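Local coordinates for TRAP dicarboxylate transporter, DctP subunit (Ochrobactrum anthropi, PDB 4P47), which probably captures an organic acid, such as a dicarboxylate, in the periplasm and hands it to a TRAP transporter in the membrane, at residues L154-H159 against Q227-L232; A168-R173 against T207-E212; T197-A202 against A221-V226. All blocks are in the same frame, centred on the assembly; numbering follows the deposited sequence.

Contact 1 of 3, residues L154-H159 against Q227-L232; sequences LTNNRH and QKYLTL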
loop_
_atom_site.group_PDB
_atom_site.type_symbol
_atom_site.label_atom_id
_atom_site.label_comp_id
_atom_site.label_asym_id
_atom_site.label_seq_id
_atom_site.Cartn_x
_atom_site.Cartn_y
_atom_site.Cartn_z
ATOM N N LEU A 154 -11.038 -5.521 -6.946
ATOM C CA LEU A 154 -12.343 -4.969 -7.308
ATOM C C LEU A 154 -13.460 -5.972 -7.068
ATOM O O LEU A 154 -13.438 -7.060 -7.633
ATOM C CB LEU A 154 -12.314 -4.613 -8.798
ATOM C CG LEU A 154 -13.601 -4.051 -9.384
ATOM C CD1 LEU A 154 -13.972 -2.718 -8.773
ATOM C CD2 LEU A 154 -13.469 -3.915 -10.886
ATOM N N THR A 155 -14.449 -5.586 -6.264
ATOM C CA THR A 155 -15.652 -6.393 -6.134
ATOM C C THR A 155 -16.821 -5.687 -6.780
ATOM O O THR A 155 -16.828 -4.479 -6.920
ATOM C CB THR A 155 -16.014 -6.708 -4.655
ATOM O OG1 THR A 155 -16.398 -5.509 -3.947
ATOM C CG2 THR A 155 -14.876 -7.379 -3.914
ATOM N N ASN A 156 -17.812 -6.456 -7.216
ATOM C CA ASN A 156 -19.091 -5.902 -7.605
ATOM C C ASN A 156 -20.181 -6.970 -7.459
ATOM O O ASN A 156 -19.903 -8.135 -7.150
ATOM C CB ASN A 156 -19.031 -5.274 -9.005
ATOM C CG ASN A 156 -19.259 -6.269 -10.112
ATOM O OD1 ASN A 156 -20.346 -6.321 -10.692
ATOM N ND2 ASN A 156 -18.256 -7.051 -10.421
ATOM N N ASN A 157 -21.432 -6.547 -7.638
ATOM C CA ASN A 157 -22.560 -7.466 -7.491
ATOM C C ASN A 157 -23.347 -7.637 -8.772
ATOM O O ASN A 157 -24.377 -8.288 -8.747
ATOM C CB ASN A 157 -23.507 -7.024 -6.382
ATOM C CG ASN A 157 -24.311 -8.181 -5.833
ATOM O OD1 ASN A 157 -23.763 -9.244 -5.570
ATOM N ND2 ASN A 157 -25.624 -7.979 -5.665
ATOM N N ARG A 158 -22.870 -7.094 -9.885
ATOM C CA ARG A 158 -23.584 -7.195 -11.173
ATOM C C ARG A 158 -23.132 -8.407 -12.001
ATOM O O ARG A 158 -23.965 -9.213 -12.439
ATOM C CB ARG A 158 -23.373 -5.941 -12.019
ATOM C CG ARG A 158 -23.835 -4.636 -11.426
ATOM C CD ARG A 158 -25.306 -4.398 -11.661
ATOM N NE ARG A 158 -26.106 -5.330 -10.883
ATOM C CZ ARG A 158 -26.264 -5.251 -9.566
ATOM N NH1 ARG A 158 -25.674 -4.276 -8.880
ATOM N NH2 ARG A 158 -27.007 -6.149 -8.931
ATOM N N HIS A 159 -21.833 -8.540 -12.255
ATOM C CA HIS A 159 -21.333 -9.609 -13.131
ATOM C C HIS A 159 -19.829 -9.735 -13.001
ATOM O O HIS A 159 -19.171 -8.797 -12.556
ATOM C CB HIS A 159 -21.686 -9.340 -14.595
ATOM C CG HIS A 159 -21.269 -7.983 -15.075
ATOM N ND1 HIS A 159 -22.174 -6.985 -15.373
ATOM C CD2 HIS A 159 -20.044 -7.451 -15.286
ATOM C CE1 HIS A 159 -21.524 -5.907 -15.765
ATOM N NE2 HIS A 159 -20.228 -6.159 -15.715
ATOM N N GLN A 227 -21.784 -8.740 -2.115
ATOM C CA GLN A 227 -21.026 -8.768 -3.360
ATOM C C GLN A 227 -20.782 -10.201 -3.791
ATOM O O GLN A 227 -20.207 -10.971 -3.048
ATOM C CB GLN A 227 -19.662 -8.110 -3.166
ATOM C CG GLN A 227 -19.694 -6.654 -2.716
ATOM C CD GLN A 227 -19.969 -5.697 -3.852
ATOM O OE1 GLN A 227 -19.036 -5.160 -4.457
ATOM N NE2 GLN A 227 -21.240 -5.437 -4.132
ATOM N N LYS A 228 -21.185 -10.541 -5.004
ATOM C CA LYS A 228 -20.974 -11.887 -5.532
ATOM C C LYS A 228 -19.676 -12.102 -6.307
ATOM O O LYS A 228 -19.295 -13.260 -6.525
ATOM C CB LYS A 228 -22.152 -12.297 -6.417
ATOM C CG LYS A 228 -23.365 -12.741 -5.598
ATOM C CD LYS A 228 -24.584 -13.003 -6.485
ATOM C CE LYS A 228 -25.705 -13.757 -5.735
ATOM N NZ LYS A 228 -26.198 -13.012 -4.545
ATOM N N TYR A 229 -19.006 -11.005 -6.692
ATOM C CA TYR A 229 -17.877 -11.082 -7.625
ATOM C C TYR A 229 -16.653 -10.352 -7.100
ATOM O O TYR A 229 -16.762 -9.233 -6.602
ATOM C CB TYR A 229 -18.279 -10.508 -8.991
ATOM C CG TYR A 229 -19.533 -11.157 -9.513
ATOM C CD1 TYR A 229 -19.514 -12.478 -9.937
ATOM C CD2 TYR A 229 -20.741 -10.487 -9.526
ATOM C CE1 TYR A 229 -20.661 -13.112 -10.370
ATOM C CE2 TYR A 229 -21.892 -11.107 -9.982
ATOM C CZ TYR A 229 -21.839 -12.421 -10.383
ATOM O OH TYR A 229 -22.994 -13.052 -10.838
ATOM N N LEU A 230 -15.496 -10.981 -7.244
ATOM C CA LEU A 230 -14.187 -10.382 -6.983
ATOM C C LEU A 230 -13.287 -10.640 -8.172
ATOM O O LEU A 230 -13.215 -11.781 -8.650
ATOM C CB LEU A 230 -13.533 -11.025 -5.735
ATOM C CG LEU A 230 -12.050 -10.729 -5.482
ATOM C CD1 LEU A 230 -11.803 -9.228 -5.280
ATOM C CD2 LEU A 230 -11.494 -11.470 -4.282
ATOM N N THR A 231 -12.622 -9.594 -8.660
ATOM C CA THR A 231 -11.542 -9.756 -9.613
ATOM C C THR A 231 -10.269 -9.275 -8.987
ATOM O O THR A 231 -10.222 -8.195 -8.377
ATOM C CB THR A 231 -11.788 -8.972 -10.894
ATOM O OG1 THR A 231 -12.955 -9.519 -11.511
ATOM C CG2 THR A 231 -10.607 -9.099 -11.879
ATOM N N LEU A 232 -9.222 -10.085 -9.129
ATOM C CA LEU A 232 -7.898 -9.705 -8.673
ATOM C C LEU A 232 -7.287 -8.763 -9.713
ATOM O O LEU A 232 -6.353 -9.109 -10.435
ATOM C CB LEU A 232 -7.046 -10.949 -8.434
ATOM C CG LEU A 232 -7.627 -11.957 -7.430
ATOM C CD1 LEU A 232 -6.617 -13.078 -7.140
ATOM C CD2 LEU A 232 -8.072 -11.284 -6.128
HETATM O O HOH W 1 -24.256 -11.755 -13.763
#
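Leu154 to Asn156 run antiparallel to Tyr229 to Thr231, with 161° between the short strand directions; Leu154 pairs with Thr231, and Asn156 with Tyr229, each through two backbone hydrogen bonds, while Thr155 and Leu230 form the non-hydrogen-bonded pair between them. On the face of Thr155 and Leu230, the Thr155 hydroxyl donates to Gln227 OE1, OG1 to OE1 2.7 Å, in the carbonyl plane and on a lone pair. The Gln227 chain bends at chi2 (-79°), which brings its amide across Thr155 at about a right angle. Thr155 OG1 in turn receives Gln211 NE2, and Gln227 NE2 donates to Asp209 O, so the amide ties three chain segments together. An alanine in place of Gln227 would probably leave the Thr155 hydroxyl without its acceptor and Asp209 O without this side-chain donor. Thr155 CG2 meets Leu230 CD1 at 3.8 Å, and helix 216-220 packs on both residues through Ile218. In the two-lobed periplasmic binding protein fold, strand 141-156 lies here between strands 210-213 and 229-245, antiparallel to both. Beyond the last pair the chain turns. Asn156 OD1 accepts Arg158 N at 2.8 Å, an Asx turn, and His159 N at 3.1 Å, which completes an Asx motif. Asn156 ND2 donates to His159 O at 2.9 Å, with that oxygen in the amide plane. Three bonds thus grip the amide inside the turn, which packs beside Tyr229. His159 C lies 3.6 Å above one face of the Tyr229 ring and Lys228 CB over the opposite face, both offset toward the rim, and Asn157 C sits at the edge. Asn157 OD1 takes a weak bond from Lys228 N, 2.9 Å.

Contact 2 of 3, residues A168-R173 against T207-E212; sequences AGLKIR and TVDGQE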
loop_
_atom_site.group_PDB
_atom_site.type_symbol
_atom_site.label_atom_id
_atom_site.label_comp_id
_atom_site.label_asym_id
_atom_site.label_seq_id
_atom_site.Cartn_x
_atom_site.Cartn_y
_atom_site.Cartn_z
ATOM N N ALA A 168 -17.455 -1.190 -17.784
ATOM C CA ALA A 168 -18.255 -0.095 -18.329
ATOM C C ALA A 168 -19.547 0.103 -17.555
ATOM O O ALA A 168 -20.342 -0.813 -17.412
ATOM C CB ALA A 168 -18.571 -0.357 -19.815
ATOM N N GLY A 169 -19.749 1.320 -17.056
ATOM C CA GLY A 169 -20.984 1.719 -16.420
ATOM C C GLY A 169 -21.149 1.315 -14.967
ATOM O O GLY A 169 -22.113 1.718 -14.320
ATOM N N LEU A 170 -20.227 0.521 -14.434
ATOM C CA LEU A 170 -20.331 0.127 -13.036
ATOM C C LEU A 170 -20.107 1.317 -12.116
ATOM O O LEU A 170 -19.226 2.144 -12.356
ATOM C CB LEU A 170 -19.331 -0.958 -12.664
ATOM C CG LEU A 170 -19.486 -2.318 -13.332
ATOM C CD1 LEU A 170 -18.397 -3.273 -12.859
ATOM C CD2 LEU A 170 -20.862 -2.899 -13.062
ATOM N N LYS A 171 -20.902 1.378 -11.051
ATOM C CA LYS A 171 -20.782 2.413 -10.028
ATOM C C LYS A 171 -19.924 1.834 -8.914
ATOM O O LYS A 171 -20.386 1.010 -8.123
ATOM C CB LYS A 171 -22.167 2.821 -9.520
ATOM C CG LYS A 171 -23.014 3.473 -10.609
ATOM C CD LYS A 171 -24.460 3.699 -10.182
ATOM C CE LYS A 171 -25.230 4.510 -11.208
ATOM N NZ LYS A 171 -26.570 4.921 -10.707
ATOM N N ILE A 172 -18.661 2.244 -8.893
ATOM C CA ILE A 172 -17.665 1.662 -8.002
ATOM C C ILE A 172 -17.216 2.694 -6.976
ATOM O O ILE A 172 -16.756 3.771 -7.343
ATOM C CB ILE A 172 -16.424 1.181 -8.791
ATOM C CG1 ILE A 172 -16.825 0.174 -9.884
ATOM C CG2 ILE A 172 -15.377 0.582 -7.831
ATOM C CD1 ILE A 172 -17.509 -1.112 -9.388
ATOM N N ARG A 173 -17.368 2.389 -5.691
ATOM C CA ARG A 173 -16.834 3.255 -4.640
ATOM C C ARG A 173 -15.313 3.175 -4.704
ATOM O O ARG A 173 -14.720 2.090 -4.588
ATOM C CB ARG A 173 -17.322 2.814 -3.261
ATOM C CG ARG A 173 -16.974 3.775 -2.139
ATOM C CD ARG A 173 -15.582 3.580 -1.560
ATOM N NE ARG A 173 -15.462 4.301 -0.298
ATOM C CZ ARG A 173 -14.424 4.224 0.526
ATOM N NH1 ARG A 173 -13.400 3.426 0.235
ATOM N NH2 ARG A 173 -14.421 4.937 1.647
ATOM N N THR A 207 -27.172 0.980 -4.538
ATOM C CA THR A 207 -26.918 2.258 -5.171
ATOM C C THR A 207 -25.464 2.342 -5.640
ATOM O O THR A 207 -25.121 3.120 -6.515
ATOM C CB THR A 207 -27.272 3.409 -4.245
ATOM O OG1 THR A 207 -26.634 3.200 -2.988
ATOM C CG2 THR A 207 -28.789 3.455 -4.050
ATOM N N VAL A 208 -24.609 1.538 -5.023
ATOM C CA VAL A 208 -23.244 1.327 -5.460
ATOM C C VAL A 208 -23.143 -0.133 -5.917
ATOM O O VAL A 208 -23.613 -1.000 -5.219
ATOM C CB VAL A 208 -22.319 1.597 -4.258
ATOM C CG1 VAL A 208 -20.905 1.417 -4.649
ATOM C CG2 VAL A 208 -22.588 3.008 -3.718
ATOM N N ASP A 209 -22.572 -0.390 -7.086
ATOM C CA ASP A 209 -22.450 -1.747 -7.631
ATOM C C ASP A 209 -21.279 -2.513 -7.013
ATOM O O ASP A 209 -21.336 -3.733 -6.873
ATOM C CB ASP A 209 -22.233 -1.721 -9.146
ATOM C CG ASP A 209 -23.401 -1.142 -9.894
ATOM O OD1 ASP A 209 -24.536 -1.528 -9.567
ATOM O OD2 ASP A 209 -23.187 -0.341 -10.813
ATOM N N GLY A 210 -20.228 -1.793 -6.634
ATOM C CA GLY A 210 -18.997 -2.431 -6.206
ATOM C C GLY A 210 -18.065 -1.453 -5.537
ATOM O O GLY A 210 -18.413 -0.292 -5.286
ATOM N N GLN A 211 -16.862 -1.941 -5.241
ATOM C CA GLN A 211 -15.898 -1.141 -4.510
ATOM C C GLN A 211 -14.521 -1.697 -4.784
ATOM O O GLN A 211 -14.363 -2.856 -5.181
ATOM C CB GLN A 211 -16.230 -1.095 -2.997
ATOM C CG GLN A 211 -16.232 -2.449 -2.318
ATOM C CD GLN A 211 -14.859 -2.900 -1.862
ATOM O OE1 GLN A 211 -14.103 -2.126 -1.265
ATOM N NE2 GLN A 211 -14.533 -4.158 -2.116
ATOM N N GLU A 212 -13.533 -0.840 -4.611
ATOM C CA GLU A 212 -12.148 -1.218 -4.816
ATOM C C GLU A 212 -11.360 -1.031 -3.519
ATOM O O GLU A 212 -11.454 0.001 -2.859
ATOM C CB GLU A 212 -11.526 -0.424 -5.993
ATOM C CG GLU A 212 -11.434 1.096 -5.794
ATOM C CD GLU A 212 -10.172 1.545 -5.085
ATOM O OE1 GLU A 212 -9.122 0.848 -5.217
ATOM O OE2 GLU A 212 -10.191 2.619 -4.444
HETATM O O HOH W 2 -24.311 0.465 -13.060
HETATM O O HOH W 3 -27.121 4.602 -7.870
HETATM O O HOH W 4 -12.450 2.459 -2.227
#
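The Asp209 side chain points toward Lys171, and its carboxylate meets the Lys171 backbone N, while the two side chains pass at a slant. With CG anti to its own carbonyl carbon (chi1 -64°), Asp209 places OD2 2.9 Å from Lys171 N, in a nearly straight bond (169°) that meets the oxygen on its anti side. A water also donates to OD2 and to Gly169 O, while OD1 forms a salt bridge with Arg158; the carboxylate thus links two loops at the end of the sheet. In return Lys171 O accepts two donors, Asp209 N at 2.8 Å and Gly210 N at 3.2 Å. The extended Lys171 chain leads outward, and a water joins its NZ to Thr207 O. Ile172 rests on the bare backbone opposite: its CD1 is 3.8 Å from Gly210 CA, and a CB on Gly210 would lie only 2.9 Å from that methyl, a clash. Its other branch, CG2, touches Gln211 CA at 3.8 Å. Val208 CG1 packs 3.5 Å from Lys171 O. On the face opposite Ile172, Arg173 CB lies 4.1 Å from Gln211 CB. The Arg173 chain then leads away, NE donating to Leu194 O, and the Glu212 carboxylate is taken up by Arg152, His235 and Leu175 N. Strands 171-173 and 210-212 run parallel, 42° apart, as adjacent strands in the order 190-192, 171-173, 210-213, 141-156, 229-245, the alpha/beta arrangement characteristic of a lobe of type II periplasmic binding proteins.

Contact 3 of 3, residues T197-A202 against A221-V226; sequences TELYTA and AKFYEV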
loop_
_atom_site.group_PDB
_atom_site.type_symbol
_atom_site.label_atom_id
_atom_site.label_comp_id
_atom_site.label_asym_id
_atom_site.label_seq_id
_atom_site.Cartn_x
_atom_site.Cartn_y
_atom_site.Cartn_z
ATOM N N THR A 197 -17.701 3.938 6.294
ATOM C CA THR A 197 -18.662 3.396 7.237
ATOM C C THR A 197 -20.046 3.190 6.609
ATOM O O THR A 197 -20.857 2.413 7.127
ATOM C CB THR A 197 -18.732 4.284 8.501
ATOM O OG1 THR A 197 -19.405 3.590 9.545
ATOM C CG2 THR A 197 -19.401 5.578 8.231
ATOM N N GLU A 198 -20.319 3.852 5.490
ATOM C CA GLU A 198 -21.600 3.732 4.812
ATOM C C GLU A 198 -21.595 2.708 3.677
ATOM O O GLU A 198 -22.640 2.404 3.101
ATOM C CB GLU A 198 -22.038 5.092 4.266
ATOM C CG GLU A 198 -22.280 6.097 5.377
ATOM C CD GLU A 198 -22.585 7.491 4.905
ATOM O OE1 GLU A 198 -22.506 7.783 3.697
ATOM O OE2 GLU A 198 -22.885 8.319 5.783
ATOM N N LEU A 199 -20.421 2.158 3.372
ATOM C CA LEU A 199 -20.221 1.370 2.169
ATOM C C LEU A 199 -20.958 0.027 2.173
ATOM O O LEU A 199 -21.588 -0.318 1.181
ATOM C CB LEU A 199 -18.714 1.171 1.923
ATOM C CG LEU A 199 -18.297 0.422 0.646
ATOM C CD1 LEU A 199 -19.015 0.940 -0.589
ATOM C CD2 LEU A 199 -16.776 0.509 0.480
ATOM N N TYR A 200 -20.881 -0.740 3.257
ATOM C CA TYR A 200 -21.608 -2.013 3.310
ATOM C C TYR A 200 -23.088 -1.818 2.944
ATOM O O TYR A 200 -23.661 -2.547 2.124
ATOM C CB TYR A 200 -21.504 -2.660 4.698
ATOM C CG TYR A 200 -22.344 -3.919 4.813
ATOM C CD1 TYR A 200 -23.706 -3.831 5.064
ATOM C CD2 TYR A 200 -21.781 -5.184 4.663
ATOM C CE1 TYR A 200 -24.488 -4.957 5.146
ATOM C CE2 TYR A 200 -22.565 -6.309 4.761
ATOM C CZ TYR A 200 -23.919 -6.181 5.006
ATOM O OH TYR A 200 -24.704 -7.318 5.096
ATOM N N THR A 201 -23.717 -0.817 3.550
ATOM C CA THR A 201 -25.151 -0.624 3.372
ATOM C C THR A 201 -25.455 -0.099 1.976
ATOM O O THR A 201 -26.459 -0.485 1.374
ATOM C CB THR A 201 -25.760 0.306 4.445
ATOM O OG1 THR A 201 -25.371 -0.151 5.746
ATOM C CG2 THR A 201 -27.263 0.304 4.357
ATOM N N ALA A 202 -24.597 0.763 1.427
ATOM C CA ALA A 202 -24.795 1.219 0.053
ATOM C C ALA A 202 -24.646 0.068 -0.949
ATOM O O ALA A 202 -25.351 0.017 -1.946
ATOM C CB ALA A 202 -23.859 2.376 -0.290
ATOM N N ALA A 221 -15.218 -6.253 6.640
ATOM C CA ALA A 221 -16.474 -5.512 6.519
ATOM C C ALA A 221 -17.630 -6.377 6.014
ATOM O O ALA A 221 -18.733 -5.878 5.780
ATOM C CB ALA A 221 -16.287 -4.303 5.618
ATOM N N LYS A 222 -17.382 -7.672 5.821
ATOM C CA LYS A 222 -18.403 -8.624 5.380
ATOM C C LYS A 222 -19.026 -8.266 4.038
ATOM O O LYS A 222 -20.199 -8.487 3.774
ATOM C CB LYS A 222 -19.488 -8.786 6.442
ATOM C CG LYS A 222 -18.925 -9.088 7.828
ATOM C CD LYS A 222 -20.063 -9.280 8.839
ATOM C CE LYS A 222 -19.553 -9.562 10.236
ATOM N NZ LYS A 222 -18.900 -10.888 10.303
ATOM N N PHE A 223 -18.205 -7.739 3.143
ATOM C CA PHE A 223 -18.701 -7.378 1.833
ATOM C C PHE A 223 -19.128 -8.618 1.032
ATOM O O PHE A 223 -19.895 -8.512 0.098
ATOM C CB PHE A 223 -17.649 -6.581 1.047
ATOM C CG PHE A 223 -17.359 -5.198 1.582
ATOM C CD1 PHE A 223 -18.277 -4.474 2.318
ATOM C CD2 PHE A 223 -16.141 -4.607 1.314
ATOM C CE1 PHE A 223 -17.976 -3.203 2.769
ATOM C CE2 PHE A 223 -15.844 -3.337 1.777
ATOM C CZ PHE A 223 -16.759 -2.648 2.499
ATOM N N TYR A 224 -18.660 -9.806 1.441
ATOM C CA TYR A 224 -19.084 -11.037 0.801
ATOM C C TYR A 224 -20.599 -11.264 0.975
ATOM O O TYR A 224 -21.172 -12.056 0.236
ATOM C CB TYR A 224 -18.291 -12.234 1.350
ATOM C CG TYR A 224 -18.403 -12.416 2.848
ATOM C CD1 TYR A 224 -19.500 -13.079 3.408
ATOM C CD2 TYR A 224 -17.430 -11.935 3.704
ATOM C CE1 TYR A 224 -19.594 -13.240 4.775
ATOM C CE2 TYR A 224 -17.520 -12.086 5.071
ATOM C CZ TYR A 224 -18.611 -12.742 5.606
ATOM O OH TYR A 224 -18.702 -12.893 6.975
ATOM N N GLU A 225 -21.251 -10.562 1.908
ATOM C CA GLU A 225 -22.697 -10.714 2.099
ATOM C C GLU A 225 -23.473 -9.948 1.045
ATOM O O GLU A 225 -24.671 -10.195 0.841
ATOM C CB GLU A 225 -23.129 -10.213 3.491
ATOM C CG GLU A 225 -22.498 -10.969 4.646
ATOM C CD GLU A 225 -22.903 -10.463 6.026
ATOM O OE1 GLU A 225 -23.587 -9.427 6.120
ATOM O OE2 GLU A 225 -22.530 -11.103 7.036
ATOM N N VAL A 226 -22.803 -9.007 0.376
ATOM C CA VAL A 226 -23.474 -8.059 -0.497
ATOM C C VAL A 226 -22.780 -7.887 -1.857
ATOM O O VAL A 226 -23.122 -6.997 -2.624
ATOM C CB VAL A 226 -23.670 -6.677 0.213
ATOM C CG1 VAL A 226 -24.660 -6.821 1.344
ATOM C CG2 VAL A 226 -22.353 -6.134 0.744
#
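The Tyr200 ring reaches from helix 196-205 to the loop 221-226, with Val226 CG2 over one face and Lys222 O and Glu225 OE1 at its edge, near the plane. Val226 CG1 makes an off-centre CH-pi contact, 4.3 Å from the centroid of the Tyr200 ring and 30° off the normal. The Phe223 ring has Ala221 CB over one face, offset toward the rim, with Leu199 CD2 and the backbone N of Tyr200 approaching obliquely.

The tip of Tyr200 carries the polar bond: OH donates to Glu225 OE1 at 2.6 Å, nearly along the C-O axis of the carboxylate, whose plane stands 80° from the ring. Tyr200 holds CG anti to its backbone N (chi1 175°), which sends the ring out from the helix, and the extended Glu225 chain brings its carboxylate to the phenol; this short bond would restrain the two groups against each other. Along the same ring, Tyr200 CE2 lies 3.4 Å from Lys222 O and CD2 is 3.3 Å from Ala221 O. Lys222 O also accepts Glu225 N, at 3.0 Å, and so belongs to the short 3-10 turn 223-225.

Deeper in, Leu199 crosses Phe223 at about a right angle, CD2 meeting CZ at 3.7 Å, and Tyr200 CB touches Phe223 CE1 at 4.1 Å. Tyr196 and Leu203 of the same helix also touch Phe223, and Gln211 of strand 210-213 contacts both Leu199 and Phe223, placing this apolar patch against the sheet. Lys222, with positive phi, is the first residue to leave helical geometry after helix 216-220, in a Schellman motif, and the 3-10 turn follows at once. The contact thus joins a helix flanking the sheet of an alpha/beta lobe to a Schellman-capped helix end and the turn leading into strand 229-245.

In the fold
All three contacts lie in one lobe, each about 21 Å from the centre of the chain. Contacts 1 and 2 share a sheet, their centres 9 Å apart: strand 141-156 of contact 1 neighbours strand 210-213 of contact 2, and backbone bonds Thr155 N to Gln211 O and Asn157 N to Asp209 O join them. Contact 3, with its centre 13 Å from each of the others, adds helix 196-205 and the turn before strand 229-245. Along the chain, contacts 2 and 3 fall between the segments of contact 1, and their own segments alternate. Together they knit strands and a flanking helix of one of the two lobes, which in this family usually close around a ligand.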